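Local coordinates for shikimate 5-dehydrogenase AroE (5-dehydroshikimate reductase) (Mycobacterium tuberculosis, PDB 4P4G), which probably catalyses the reversible, NADP-dependent interconversion of 3-dehydroshikimate and shikimate, the fourth step of the pathway leading to chorismate, at residues 141-151 / 166-174; 182-192 / 203-214. All coordinates share one frame; numbering follows the deposited sequence.

Interaction 1 of 2, residues 141-151 / 166-174. With SO4 (sulfate ion), chain J.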
ATOM      1  N   VAL A 141      17.628   1.583   0.256  1.00 14.55           N
ATOM      2  CA  VAL A 141      17.940   1.900   1.665  1.00 15.56           C
ATOM      3  C   VAL A 141      18.969   0.922   2.258  1.00 19.20           C
ATOM      4  O   VAL A 141      19.059  -0.227   1.830  1.00 21.30           O
ATOM      5  CB  VAL A 141      16.671   1.988   2.568  1.00 15.45           C
ATOM      6  CG1 VAL A 141      15.663   2.999   1.996  1.00 14.24           C
ATOM      7  CG2 VAL A 141      16.040   0.625   2.766  1.00 15.86           C
ATOM      8  N   THR A 142      19.771   1.386   3.214  1.00 19.39           N
ATOM      9  CA  THR A 142      20.840   0.539   3.758  1.00 22.05           C
ATOM     10  C   THR A 142      20.325  -0.386   4.861  1.00 20.61           C
ATOM     11  O   THR A 142      20.839  -1.494   5.058  1.00 22.48           O
ATOM     12  CB  THR A 142      22.030   1.363   4.291  1.00 25.06           C
ATOM     13  OG1 THR A 142      21.577   2.280   5.297  1.00 26.13           O
ATOM     14  CG2 THR A 142      22.716   2.139   3.164  1.00 28.20           C
ATOM     15  N   ASP A 143      19.303   0.061   5.577  1.00 14.85           N
ATOM     16  CA  ASP A 143      18.781  -0.729   6.679  1.00 16.17           C
ATOM     17  C   ASP A 143      17.383  -0.273   7.039  1.00 11.76           C
ATOM     18  O   ASP A 143      17.021   0.886   6.821  1.00 11.20           O
ATOM     19  CB  ASP A 143      19.704  -0.648   7.894  1.00 23.38           C
ATOM     20  CG  ASP A 143      19.576   0.653   8.624  1.00 30.43           C
ATOM     21  OD1 ASP A 143      20.106   1.660   8.114  1.00 34.94           O
ATOM     22  OD2 ASP A 143      18.942   0.675   9.701  1.00 33.11           O
ATOM     23  N   ILE A 144      16.587  -1.204   7.555  1.00  9.62           N
ATOM     24  CA  ILE A 144      15.205  -0.937   7.891  1.00  8.88           C
ATOM     25  C   ILE A 144      14.939  -1.386   9.317  1.00 14.22           C
ATOM     26  O   ILE A 144      15.297  -2.494   9.696  1.00 12.34           O
ATOM     27  CB  ILE A 144      14.248  -1.687   6.946  1.00 11.44           C
ATOM     28  CG1 ILE A 144      14.347  -1.106   5.526  1.00 12.05           C
ATOM     29  CG2 ILE A 144      12.802  -1.639   7.488  1.00 11.90           C
ATOM     30  CD1 ILE A 144      13.701  -1.983   4.443  1.00 12.58           C
ATOM     31  N   THR A 145      14.324  -0.519  10.115  1.00  8.82           N
ATOM     32  CA  THR A 145      13.846  -0.941  11.430  1.00  9.02           C
ATOM     33  C   THR A 145      12.324  -1.090  11.352  1.00  9.58           C
ATOM     34  O   THR A 145      11.626  -0.178  10.912  1.00 11.01           O
ATOM     35  CB  THR A 145      14.265   0.068  12.530  1.00 11.59           C
ATOM     36  OG1 THR A 145      15.699   0.125  12.622  1.00 13.80           O
ATOM     37  CG2 THR A 145      13.691  -0.325  13.895  1.00 10.19           C
ATOM     38  N   VAL A 146      11.811  -2.260  11.737  1.00  9.38           N
ATOM     39  CA  VAL A 146      10.371  -2.514  11.749  1.00  9.45           C
ATOM     40  C   VAL A 146       9.840  -2.297  13.159  1.00 11.04           C
ATOM     41  O   VAL A 146      10.322  -2.908  14.109  1.00 11.91           O
ATOM     42  CB  VAL A 146      10.062  -3.955  11.318  1.00 10.70           C
ATOM     43  CG1 VAL A 146       8.566  -4.275  11.498  1.00 11.87           C
ATOM     44  CG2 VAL A 146      10.486  -4.171   9.877  1.00 12.96           C
ATOM     45  N   VAL A 147       8.861  -1.411  13.291  1.00  9.39           N
ATOM     46  CA  VAL A 147       8.247  -1.122  14.584  1.00 11.86           C
ATOM     47  C   VAL A 147       6.799  -1.583  14.506  1.00 13.34           C
ATOM     48  O   VAL A 147       6.033  -1.080  13.706  1.00 11.92           O
ATOM     49  CB  VAL A 147       8.253   0.391  14.898  1.00 14.16           C
ATOM     50  CG1 VAL A 147       7.747   0.643  16.315  1.00 15.72           C
ATOM     51  CG2 VAL A 147       9.645   0.978  14.732  1.00 14.89           C
ATOM     52  N   ALA A 148       6.415  -2.538  15.337  1.00 16.19           N
ATOM     53  CA  ALA A 148       5.040  -3.018  15.291  1.00 15.86           C
ATOM     54  C   ALA A 148       4.605  -3.515  16.650  1.00 17.65           C
ATOM     55  O   ALA A 148       5.436  -3.749  17.530  1.00 17.69           O
ATOM     56  CB  ALA A 148       4.886  -4.117  14.251  1.00 16.88           C
ATOM     57  N   ARG A 149       3.295  -3.684  16.809  1.00 20.09           N
ATOM     58  CA  ARG A 149       2.741  -4.207  18.050  1.00 22.02           C
ATOM     59  C   ARG A 149       2.867  -5.724  18.081  1.00 22.02           C
ATOM     60  O   ARG A 149       2.980  -6.330  19.143  1.00 22.54           O
ATOM     61  CB  ARG A 149       1.272  -3.796  18.200  1.00 23.40           C
ATOM     62  CG  ARG A 149       1.053  -2.293  18.332  1.00 25.82           C
ATOM     63  CD  ARG A 149      -0.431  -1.960  18.379  1.00 27.86           C
ATOM     64  NE  ARG A 149      -1.031  -2.001  17.048  1.00 26.77           N
ATOM     65  CZ  ARG A 149      -2.334  -1.880  16.817  1.00 28.29           C
ATOM     66  NH1 ARG A 149      -3.175  -1.720  17.830  1.00 28.64           N
ATOM     67  NH2 ARG A 149      -2.796  -1.922  15.571  1.00 28.74           N
ATOM     68  N   ASN A 150       2.843  -6.341  16.904  1.00 21.25           N
ATOM     69  CA  ASN A 150       2.898  -7.797  16.816  1.00 22.15           C
ATOM     70  C   ASN A 150       4.318  -8.276  16.534  1.00 20.25           C
ATOM     71  O   ASN A 150       4.763  -8.273  15.388  1.00 20.23           O
ATOM     72  CB  ASN A 150       1.935  -8.291  15.725  1.00 23.73           C
ATOM     73  CG  ASN A 150       1.767  -9.795  15.721  1.00 24.81           C
ATOM     74  OD1 ASN A 150       2.718 -10.544  15.946  1.00 25.76           O
ATOM     75  ND2 ASN A 150       0.545 -10.249  15.462  1.00 25.69           N
ATOM     76  N   SER A 151       5.023  -8.711  17.575  1.00 19.89           N
ATOM     77  CA  SER A 151       6.438  -9.060  17.431  1.00 22.26           C
ATOM     78  C   SER A 151       6.692 -10.312  16.585  1.00 21.86           C
ATOM     79  O   SER A 151       7.744 -10.431  15.956  1.00 23.86           O
ATOM     80  CB  SER A 151       7.107  -9.194  18.801  1.00 24.60           C
ATOM     81  OG  SER A 151       6.543 -10.264  19.536  1.00 28.51           O
ATOM     82  N   VAL A 166      18.717  -6.302   2.721  1.00 18.51           N
ATOM     83  CA  VAL A 166      18.728  -5.137   3.600  1.00 17.03           C
ATOM     84  C   VAL A 166      18.850  -5.560   5.062  1.00 16.24           C
ATOM     85  O   VAL A 166      18.123  -6.447   5.505  1.00 18.02           O
ATOM     86  CB  VAL A 166      17.449  -4.296   3.420  1.00 20.79           C
ATOM     87  CG1 VAL A 166      17.415  -3.155   4.412  1.00 22.14           C
ATOM     88  CG2 VAL A 166      17.374  -3.751   2.008  1.00 22.55           C
ATOM     89  N   ALA A 167      19.760  -4.933   5.805  1.00 14.32           N
ATOM     90  CA  ALA A 167      19.884  -5.182   7.247  1.00 13.81           C
ATOM     91  C   ALA A 167      18.621  -4.701   7.944  1.00 14.50           C
ATOM     92  O   ALA A 167      18.300  -3.508   7.922  1.00 14.69           O
ATOM     93  CB  ALA A 167      21.111  -4.483   7.828  1.00 13.82           C
ATOM     94  N   THR A 168      17.888  -5.629   8.550  1.00 13.53           N
ATOM     95  CA  THR A 168      16.583  -5.294   9.117  1.00 11.24           C
ATOM     96  C   THR A 168      16.535  -5.751  10.575  1.00 13.07           C
ATOM     97  O   THR A 168      17.161  -6.750  10.929  1.00 15.85           O
ATOM     98  CB  THR A 168      15.440  -5.946   8.281  1.00 18.31           C
ATOM     99  OG1 THR A 168      15.602  -5.604   6.897  1.00 19.86           O
ATOM    100  CG2 THR A 168      14.056  -5.461   8.728  1.00 17.63           C
ATOM    101  N   ARG A 169      15.831  -5.006  11.429  1.00 11.54           N
ATOM    102  CA  ARG A 169      15.657  -5.424  12.819  1.00 13.23           C
ATOM    103  C   ARG A 169      14.313  -4.944  13.334  1.00 11.40           C
ATOM    104  O   ARG A 169      13.659  -4.096  12.712  1.00 10.86           O
ATOM    105  CB  ARG A 169      16.778  -4.887  13.711  1.00 15.57           C
ATOM    106  CG  ARG A 169      16.612  -3.404  14.030  1.00 18.69           C
ATOM    107  CD  ARG A 169      17.871  -2.788  14.625  1.00 25.36           C
ATOM    108  NE  ARG A 169      17.846  -1.334  14.467  1.00 31.56           N
ATOM    109  CZ  ARG A 169      17.218  -0.492  15.286  1.00 35.85           C
ATOM    110  NH1 ARG A 169      16.562  -0.947  16.350  1.00 37.50           N
ATOM    111  NH2 ARG A 169      17.249   0.814  15.042  1.00 35.79           N
ATOM    112  N   PHE A 170      13.897  -5.514  14.461  1.00 13.56           N
ATOM    113  CA  PHE A 170      12.627  -5.171  15.092  1.00 15.40           C
ATOM    114  C   PHE A 170      12.855  -4.262  16.289  1.00 14.08           C
ATOM    115  O   PHE A 170      13.808  -4.455  17.042  1.00 15.48           O
ATOM    116  CB  PHE A 170      11.920  -6.453  15.549  1.00 17.85           C
ATOM    117  CG  PHE A 170      10.801  -6.221  16.527  1.00 18.58           C
ATOM    118  CD1 PHE A 170       9.664  -5.523  16.146  1.00 18.46           C
ATOM    119  CD2 PHE A 170      10.873  -6.726  17.815  1.00 21.18           C
ATOM    120  CE1 PHE A 170       8.620  -5.314  17.037  1.00 18.94           C
ATOM    121  CE2 PHE A 170       9.835  -6.523  18.721  1.00 22.29           C
ATOM    122  CZ  PHE A 170       8.706  -5.818  18.327  1.00 21.37           C
ATOM    123  N   CYS A 171      11.974  -3.273  16.449  1.00 14.17           N
ATOM    124  CA  CYS A 171      11.968  -2.397  17.615  1.00 14.92           C
ATOM    125  C   CYS A 171      10.545  -2.299  18.153  1.00 15.76           C
ATOM    126  O   CYS A 171       9.627  -1.932  17.421  1.00 15.87           O
ATOM    127  CB  CYS A 171      12.473  -1.003  17.227  1.00 16.04           C
ATOM    128  SG  CYS A 171      12.459   0.214  18.575  1.00 22.59           S
ATOM    129  N   ALA A 172      10.351  -2.636  19.424  1.00 19.01           N
ATOM    130  CA  ALA A 172       9.032  -2.517  20.041  1.00 18.83           C
ATOM    131  C   ALA A 172       8.618  -1.054  20.164  1.00 19.82           C
ATOM    132  O   ALA A 172       9.466  -0.174  20.330  1.00 18.89           O
ATOM    133  CB  ALA A 172       9.022  -3.192  21.403  1.00 19.98           C
ATOM    134  N   PHE A 173       7.314  -0.795  20.083  1.00 18.83           N
ATOM    135  CA  PHE A 173       6.793   0.558  20.245  1.00 19.60           C
ATOM    136  C   PHE A 173       7.073   1.151  21.620  1.00 20.79           C
ATOM    137  O   PHE A 173       7.371   2.337  21.739  1.00 23.81           O
ATOM    138  CB  PHE A 173       5.270   0.569  20.045  1.00 20.58           C
ATOM    139  CG  PHE A 173       4.835   0.868  18.643  1.00 19.52           C
ATOM    140  CD1 PHE A 173       5.015   2.133  18.098  1.00 18.56           C
ATOM    141  CD2 PHE A 173       4.207  -0.107  17.879  1.00 19.75           C
ATOM    142  CE1 PHE A 173       4.607   2.411  16.802  1.00 18.13           C
ATOM    143  CE2 PHE A 173       3.793   0.170  16.584  1.00 19.00           C
ATOM    144  CZ  PHE A 173       3.996   1.426  16.049  1.00 18.37           C
ATOM    145  N   ASP A 174       6.957   0.326  22.654  1.00 20.58           N
ATOM    146  CA  ASP A 174       6.795   0.832  24.016  1.00 23.86           C
ATOM    147  C   ASP A 174       7.950   0.592  24.982  1.00 24.20           C
ATOM    148  O   ASP A 174       7.900   1.058  26.121  1.00 26.82           O
ATOM    149  CB  ASP A 174       5.531   0.228  24.641  1.00 26.21           C
ATOM    150  CG  ASP A 174       4.273   0.572  23.868  1.00 28.06           C
ATOM    151  OD1 ASP A 174       4.114   1.748  23.483  1.00 27.66           O
ATOM    152  OD2 ASP A 174       3.448  -0.342  23.647  1.00 30.10           O
TER
HETATM  153  S   SO4 J 308       0.760  -3.805  14.151  1.00 23.85           S
HETATM  154  O1  SO4 J 308       1.386  -2.602  14.702  1.00 10.81           O
HETATM  155  O2  SO4 J 308       1.586  -4.990  14.397  1.00 24.85           O
HETATM  156  O3  SO4 J 308      -0.537  -4.009  14.806  1.00 25.10           O
HETATM  157  O4  SO4 J 308       0.499  -3.660  12.709  1.00 23.35           O
HETATM  158  O   HOH W   1       5.816  -3.379  19.948  1.00 24.35           O
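Strands 143-148 and 167-172 are the two strands of a beta-alpha-beta unit, joined through helix 151-163, and the second strand forms one margin of the parallel Rossmann-type sheet. Their register is defined by four backbone hydrogen bonds: Ile144 N to Ala167 O (2.9 Å), Arg169 N to Ile144 O, Val146 N to Arg169 O (2.8 Å, nearly straight at 171°) and Cys171 N to Val146 O. Beyond these the strands splay: Ala148 N lies 3.9 Å from Cys171 O and is buried without a hydrogen-bond partner, while a water bridges Ala148 O and Phe173 N.

On the face carrying Thr145 and Val147, with Arg169 CG between the backbone N and the carbonyl carbon (chi1 76°), the otherwise extended chain brings its guanidinium to Thr145. One face of the group meets OG1, 3.0 Å from NH2, and CG2, offset toward the rim; the angle is too poor for a hydrogen bond. Farther along, Val147 CG1 stands over the centre of the Phe173 ring, a CH-pi contact of 3.5 Å to the centroid, 9° off the normal. The opposite face brings the edge of the Phe170 ring to Ala148 O, with CE1 at 3.6 Å.

Arg149 N approaches the Phe173 ring at its edge and donates to O1 of a sulfate (3.0 Å), while Asn150 N donates to sulfate O2 (3.1 Å). Arg149 NE adds weak bonds, Ser125 OG another bond, and Asn150 also N-caps the following helix.

Two backbone N-H groups and an arginine just before a helix thus form an anion site at the C-terminal end of the strand. The sulfate probably comes from the crystallisation liquor, but its position is consistent with the place where Rossmann dehydrogenases using NADP hold the adenosine 2'-phosphate.

Interaction 2 of 2, residues 182-192 / 203-214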
ATOM      1  N   VAL A 182      14.246   6.387  15.644  1.00 17.13           N
ATOM      2  CA  VAL A 182      13.849   7.567  14.876  1.00 17.17           C
ATOM      3  C   VAL A 182      15.050   8.456  14.563  1.00 19.27           C
ATOM      4  O   VAL A 182      15.212   8.933  13.433  1.00 20.29           O
ATOM      5  CB  VAL A 182      12.758   8.374  15.617  1.00 18.09           C
ATOM      6  CG1 VAL A 182      12.546   9.728  14.965  1.00 21.94           C
ATOM      7  CG2 VAL A 182      11.450   7.602  15.631  1.00 17.64           C
ATOM      8  N   ALA A 183      15.887   8.674  15.569  1.00 21.02           N
ATOM      9  CA  ALA A 183      17.061   9.531  15.436  1.00 23.38           C
ATOM     10  C   ALA A 183      17.979   9.097  14.294  1.00 24.22           C
ATOM     11  O   ALA A 183      18.563   9.927  13.605  1.00 27.18           O
ATOM     12  CB  ALA A 183      17.830   9.573  16.753  1.00 25.01           C
ATOM     13  N   ALA A 184      18.091   7.792  14.081  1.00 25.58           N
ATOM     14  CA  ALA A 184      18.982   7.273  13.044  1.00 28.87           C
ATOM     15  C   ALA A 184      18.354   7.318  11.648  1.00 28.47           C
ATOM     16  O   ALA A 184      19.061   7.340  10.639  1.00 30.83           O
ATOM     17  CB  ALA A 184      19.409   5.857  13.383  1.00 30.73           C
ATOM     18  N   ALA A 185      17.027   7.341  11.596  1.00 25.50           N
ATOM     19  CA  ALA A 185      16.313   7.136  10.343  1.00 21.86           C
ATOM     20  C   ALA A 185      16.095   8.414   9.537  1.00 19.33           C
ATOM     21  O   ALA A 185      15.971   9.507  10.095  1.00 20.50           O
ATOM     22  CB  ALA A 185      14.991   6.444  10.606  1.00 22.54           C
ATOM     23  N   GLU A 186      16.032   8.262   8.217  1.00 14.49           N
ATOM     24  CA  GLU A 186      15.829   9.397   7.324  1.00 14.46           C
ATOM     25  C   GLU A 186      14.450   9.376   6.679  1.00 13.95           C
ATOM     26  O   GLU A 186      13.991  10.388   6.157  1.00 16.63           O
ATOM     27  CB  GLU A 186      16.931   9.415   6.265  1.00 17.92           C
ATOM     28  CG  GLU A 186      18.325   9.429   6.885  1.00 24.58           C
ATOM     29  CD  GLU A 186      19.382   8.807   5.991  1.00 29.89           C
ATOM     30  OE1 GLU A 186      19.999   7.802   6.421  1.00 27.45           O
ATOM     31  OE2 GLU A 186      19.586   9.320   4.864  1.00 34.05           O
ATOM     32  N   VAL A 187      13.791   8.224   6.731  1.00  8.85           N
ATOM     33  CA  VAL A 187      12.462   8.081   6.157  1.00  8.09           C
ATOM     34  C   VAL A 187      11.633   7.140   7.008  1.00 11.43           C
ATOM     35  O   VAL A 187      12.147   6.159   7.542  1.00 11.01           O
ATOM     36  CB  VAL A 187      12.515   7.623   4.674  1.00 13.31           C
ATOM     37  CG1 VAL A 187      13.219   6.299   4.539  1.00 16.23           C
ATOM     38  CG2 VAL A 187      11.133   7.557   4.070  1.00 13.80           C
ATOM     39  N   LEU A 188      10.357   7.472   7.154  1.00  9.05           N
ATOM     40  CA  LEU A 188       9.408   6.658   7.898  1.00  9.67           C
ATOM     41  C   LEU A 188       8.223   6.328   6.993  1.00  9.33           C
ATOM     42  O   LEU A 188       7.600   7.226   6.422  1.00  9.97           O
ATOM     43  CB  LEU A 188       8.935   7.448   9.123  1.00 13.43           C
ATOM     44  CG  LEU A 188       7.766   6.955   9.960  1.00 16.05           C
ATOM     45  CD1 LEU A 188       8.114   5.614  10.528  1.00 17.09           C
ATOM     46  CD2 LEU A 188       7.457   7.954  11.081  1.00 17.26           C
ATOM     47  N   VAL A 189       7.919   5.042   6.836  1.00  8.47           N
ATOM     48  CA  VAL A 189       6.698   4.650   6.142  1.00  7.38           C
ATOM     49  C   VAL A 189       5.727   4.078   7.159  1.00  7.98           C
ATOM     50  O   VAL A 189       6.019   3.062   7.803  1.00  8.75           O
ATOM     51  CB  VAL A 189       6.950   3.624   5.035  1.00  9.92           C
ATOM     52  CG1 VAL A 189       5.630   3.285   4.342  1.00 10.53           C
ATOM     53  CG2 VAL A 189       7.990   4.152   4.028  1.00 11.03           C
ATOM     54  N   SER A 190       4.578   4.727   7.320  1.00  7.52           N
ATOM     55  CA  SER A 190       3.613   4.285   8.338  1.00 10.14           C
ATOM     56  C   SER A 190       2.449   3.518   7.747  1.00 10.49           C
ATOM     57  O   SER A 190       1.721   4.034   6.889  1.00  9.94           O
ATOM     58  CB  SER A 190       3.076   5.474   9.134  1.00 11.11           C
ATOM     59  OG  SER A 190       2.135   5.021  10.098  1.00 12.32           O
ATOM     60  N   THR A 191       2.253   2.286   8.212  1.00  7.86           N
ATOM     61  CA  THR A 191       1.126   1.482   7.736  1.00 11.31           C
ATOM     62  C   THR A 191       0.118   1.148   8.835  1.00 12.85           C
ATOM     63  O   THR A 191      -0.775   0.317   8.631  1.00 16.31           O
ATOM     64  CB  THR A 191       1.596   0.183   7.018  1.00 11.93           C
ATOM     65  OG1 THR A 191       2.110  -0.752   7.974  1.00 14.78           O
ATOM     66  CG2 THR A 191       2.684   0.481   5.991  1.00 12.65           C
ATOM     67  N   ILE A 192       0.252   1.797   9.993  1.00  9.59           N
ATOM     68  CA  ILE A 192      -0.636   1.556  11.134  1.00  9.64           C
ATOM     69  C   ILE A 192      -1.813   2.540  11.146  1.00 11.27           C
ATOM     70  O   ILE A 192      -1.766   3.565  10.449  1.00 11.84           O
ATOM     71  CB  ILE A 192       0.121   1.630  12.489  1.00 14.36           C
ATOM     72  CG1 ILE A 192       0.797   2.988  12.677  1.00 14.59           C
ATOM     73  CG2 ILE A 192       1.121   0.511  12.591  1.00 17.55           C
ATOM     74  CD1 ILE A 192       1.493   3.123  14.037  1.00 13.39           C
ATOM     75  N   THR A 203       7.256  11.379  19.440  1.00 17.99           N
ATOM     76  CA  THR A 203       8.528  10.680  19.277  1.00 17.28           C
ATOM     77  C   THR A 203       8.910  10.557  17.804  1.00 15.57           C
ATOM     78  O   THR A 203      10.078  10.735  17.433  1.00 19.19           O
ATOM     79  CB  THR A 203       8.463   9.287  19.924  1.00 18.38           C
ATOM     80  OG1 THR A 203       8.221   9.440  21.328  1.00 21.26           O
ATOM     81  CG2 THR A 203       9.768   8.532  19.723  1.00 19.85           C
ATOM     82  N   LEU A 204       7.922  10.253  16.971  1.00 14.49           N
ATOM     83  CA  LEU A 204       8.132  10.069  15.536  1.00 14.57           C
ATOM     84  C   LEU A 204       8.302  11.388  14.765  1.00 16.00           C
ATOM     85  O   LEU A 204       8.807  11.382  13.644  1.00 15.82           O
ATOM     86  CB  LEU A 204       6.976   9.262  14.942  1.00 13.32           C
ATOM     87  CG  LEU A 204       6.727   7.846  15.470  1.00 14.01           C
ATOM     88  CD1 LEU A 204       5.347   7.388  15.000  1.00 13.62           C
ATOM     89  CD2 LEU A 204       7.807   6.894  15.000  1.00 17.62           C
ATOM     90  N   ALA A 205       7.906  12.508  15.374  1.00 14.93           N
ATOM     91  CA  ALA A 205       7.819  13.793  14.661  1.00 16.59           C
ATOM     92  C   ALA A 205       9.142  14.246  14.062  1.00 18.96           C
ATOM     93  O   ALA A 205       9.166  15.033  13.114  1.00 19.05           O
ATOM     94  CB  ALA A 205       7.267  14.874  15.575  1.00 18.91           C
ATOM     95  N   ALA A 206      10.241  13.754  14.628  1.00 18.23           N
ATOM     96  CA  ALA A 206      11.580  14.164  14.222  1.00 18.25           C
ATOM     97  C   ALA A 206      12.079  13.532  12.921  1.00 17.23           C
ATOM     98  O   ALA A 206      13.187  13.833  12.480  1.00 19.86           O
ATOM     99  CB  ALA A 206      12.569  13.899  15.348  1.00 21.21           C
ATOM    100  N   ILE A 207      11.276  12.668  12.309  1.00 15.94           N
ATOM    101  CA  ILE A 207      11.707  11.996  11.077  1.00 14.09           C
ATOM    102  C   ILE A 207      11.738  13.004   9.927  1.00 14.27           C
ATOM    103  O   ILE A 207      10.825  13.830   9.794  1.00 13.17           O
ATOM    104  CB  ILE A 207      10.795  10.798  10.732  1.00 13.57           C
ATOM    105  CG1 ILE A 207      11.464   9.859   9.727  1.00 15.70           C
ATOM    106  CG2 ILE A 207       9.441  11.248  10.205  1.00 14.52           C
ATOM    107  CD1 ILE A 207      12.432   8.897  10.373  1.00 17.93           C
ATOM    108  N   PRO A 208      12.791  12.951   9.096  1.00 12.97           N
ATOM    109  CA  PRO A 208      12.925  13.923   8.002  1.00 12.82           C
ATOM    110  C   PRO A 208      11.868  13.785   6.900  1.00 11.91           C
ATOM    111  O   PRO A 208      11.494  14.789   6.279  1.00 12.64           O
ATOM    112  CB  PRO A 208      14.316  13.607   7.431  1.00 15.42           C
ATOM    113  CG  PRO A 208      15.060  12.971   8.578  1.00 15.62           C
ATOM    114  CD  PRO A 208      14.025  12.165   9.294  1.00 12.54           C
ATOM    115  N   VAL A 209      11.424  12.557   6.634  1.00 12.55           N
ATOM    116  CA  VAL A 209      10.437  12.289   5.585  1.00 12.47           C
ATOM    117  C   VAL A 209       9.439  11.259   6.094  1.00 10.99           C
ATOM    118  O   VAL A 209       9.837  10.230   6.661  1.00 11.52           O
ATOM    119  CB  VAL A 209      11.091  11.713   4.309  1.00 13.23           C
ATOM    120  CG1 VAL A 209      10.044  11.487   3.208  1.00 14.21           C
ATOM    121  CG2 VAL A 209      12.195  12.608   3.795  1.00 16.43           C
ATOM    122  N   LEU A 210       8.151  11.534   5.895  1.00  7.52           N
ATOM    123  CA  LEU A 210       7.078  10.622   6.280  1.00  7.25           C
ATOM    124  C   LEU A 210       6.237  10.275   5.072  1.00  8.49           C
ATOM    125  O   LEU A 210       5.730  11.170   4.379  1.00  9.17           O
ATOM    126  CB  LEU A 210       6.152  11.281   7.306  1.00  7.74           C
ATOM    127  CG  LEU A 210       4.757  10.645   7.457  1.00  8.58           C
ATOM    128  CD1 LEU A 210       4.836   9.259   8.113  1.00  9.71           C
ATOM    129  CD2 LEU A 210       3.809  11.561   8.244  1.00  9.20           C
ATOM    130  N   LEU A 211       6.078   8.981   4.815  1.00  6.68           N
ATOM    131  CA  LEU A 211       5.057   8.538   3.877  1.00  8.05           C
ATOM    132  C   LEU A 211       3.979   7.877   4.707  1.00  7.73           C
ATOM    133  O   LEU A 211       4.239   6.887   5.380  1.00  6.64           O
ATOM    134  CB  LEU A 211       5.650   7.545   2.860  1.00  7.66           C
ATOM    135  CG  LEU A 211       4.646   6.844   1.938  1.00  8.96           C
ATOM    136  CD1 LEU A 211       3.830   7.859   1.118  1.00 11.76           C
ATOM    137  CD2 LEU A 211       5.355   5.863   1.017  1.00 11.28           C
ATOM    138  N   ASP A 212       2.764   8.436   4.707  1.00  9.58           N
ATOM    139  CA  ASP A 212       1.681   7.838   5.484  1.00 10.32           C
ATOM    140  C   ASP A 212       0.740   7.128   4.530  1.00 13.14           C
ATOM    141  O   ASP A 212       0.270   7.725   3.567  1.00 14.85           O
ATOM    142  CB  ASP A 212       0.931   8.919   6.286  1.00 13.24           C
ATOM    143  CG  ASP A 212       0.135   8.349   7.458  1.00 17.48           C
ATOM    144  OD1 ASP A 212      -0.300   7.178   7.370  1.00 16.73           O
ATOM    145  OD2 ASP A 212      -0.061   9.076   8.466  1.00 17.67           O
ATOM    146  N   ALA A 213       0.474   5.849   4.775  1.00 10.42           N
ATOM    147  CA  ALA A 213      -0.438   5.104   3.902  1.00 11.37           C
ATOM    148  C   ALA A 213      -1.879   5.598   3.995  1.00 12.11           C
ATOM    149  O   ALA A 213      -2.677   5.411   3.071  1.00 13.76           O
ATOM    150  CB  ALA A 213      -0.360   3.617   4.197  1.00 11.90           C
ATOM    151  N   ILE A 214      -2.212   6.224   5.118  1.00 11.40           N
ATOM    152  CA  ILE A 214      -3.566   6.737   5.357  1.00 11.91           C
ATOM    153  C   ILE A 214      -3.833   7.988   4.505  1.00 12.00           C
ATOM    154  O   ILE A 214      -2.944   8.830   4.333  1.00 11.87           O
ATOM    155  CB  ILE A 214      -3.757   7.116   6.849  1.00 13.99           C
ATOM    156  CG1 ILE A 214      -3.587   5.892   7.758  1.00 19.78           C
ATOM    157  CG2 ILE A 214      -5.126   7.787   7.070  1.00 12.96           C
ATOM    158  CD1 ILE A 214      -4.540   4.759   7.454  1.00 23.80           C
TER
HETATM  159  O   HOH W   2      15.353  12.220  13.263  1.00 33.92           O
HETATM  160  O   HOH W   3      -0.301   5.835   9.887  1.00 17.23           O
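The Asp212 carboxylate, beside Ser190 on the neighbouring strand, is the flat group here. Ile214 N meets its OD1 from above the carboxylate plane, 45° out of it, at 3.1 Å, which closes an Asx turn. A water also donates to OD1 and to Ile192 O while accepting from Ser190 OG (2.6 Å), so one solvent molecule ties the two strand ends together. Thr220 holds the other oxygen, OD2.

Four backbone bonds set the parallel register, from Leu188 N to Val209 O (2.8 Å) to Ala213 N with Ser190 O. At the other end, Ile207 CG1 lies anti to its backbone N (chi1 -163°), which carries it across Leu188 at about a right angle, 3.5 Å from Leu188 CB. Its CD1 continues to Ala185 CB (3.6 Å). Val182 CG2 meets Leu204 CD2 at 3.8 Å, and the Pro208 ring abuts Ala185 O through CD (3.4 Å).

These contacts seat the end of helix 178-184 against the turn after helix 201-204. Strand 187-190 pairs with 119-123 on its other side; helix 221-229 covers the face of Ser190 and Leu210, and helix 105-113 covers that of Val189 and Leu211.

How the interactions relate
Interactions 1 and 2 follow one another in the chain, and their centres are 12 Å apart in the same six-stranded parallel sheet. Strand 119-123 separates them, pairing with 143-148 on one side and 187-190 on the other. They touch directly where Phe173 CZ packs against Ile192 CD1 at 3.6 Å. The Ile192 side chain also comes to about 4 Å from the sulfate held in interaction 1, and it adjoins the GxGxxA loop that probably belongs to the NADP site. In interaction 2 the Ala213 side chain is about 7 Å from bound shikimate, so the C-terminal end of strand 209-212 faces the substrate side.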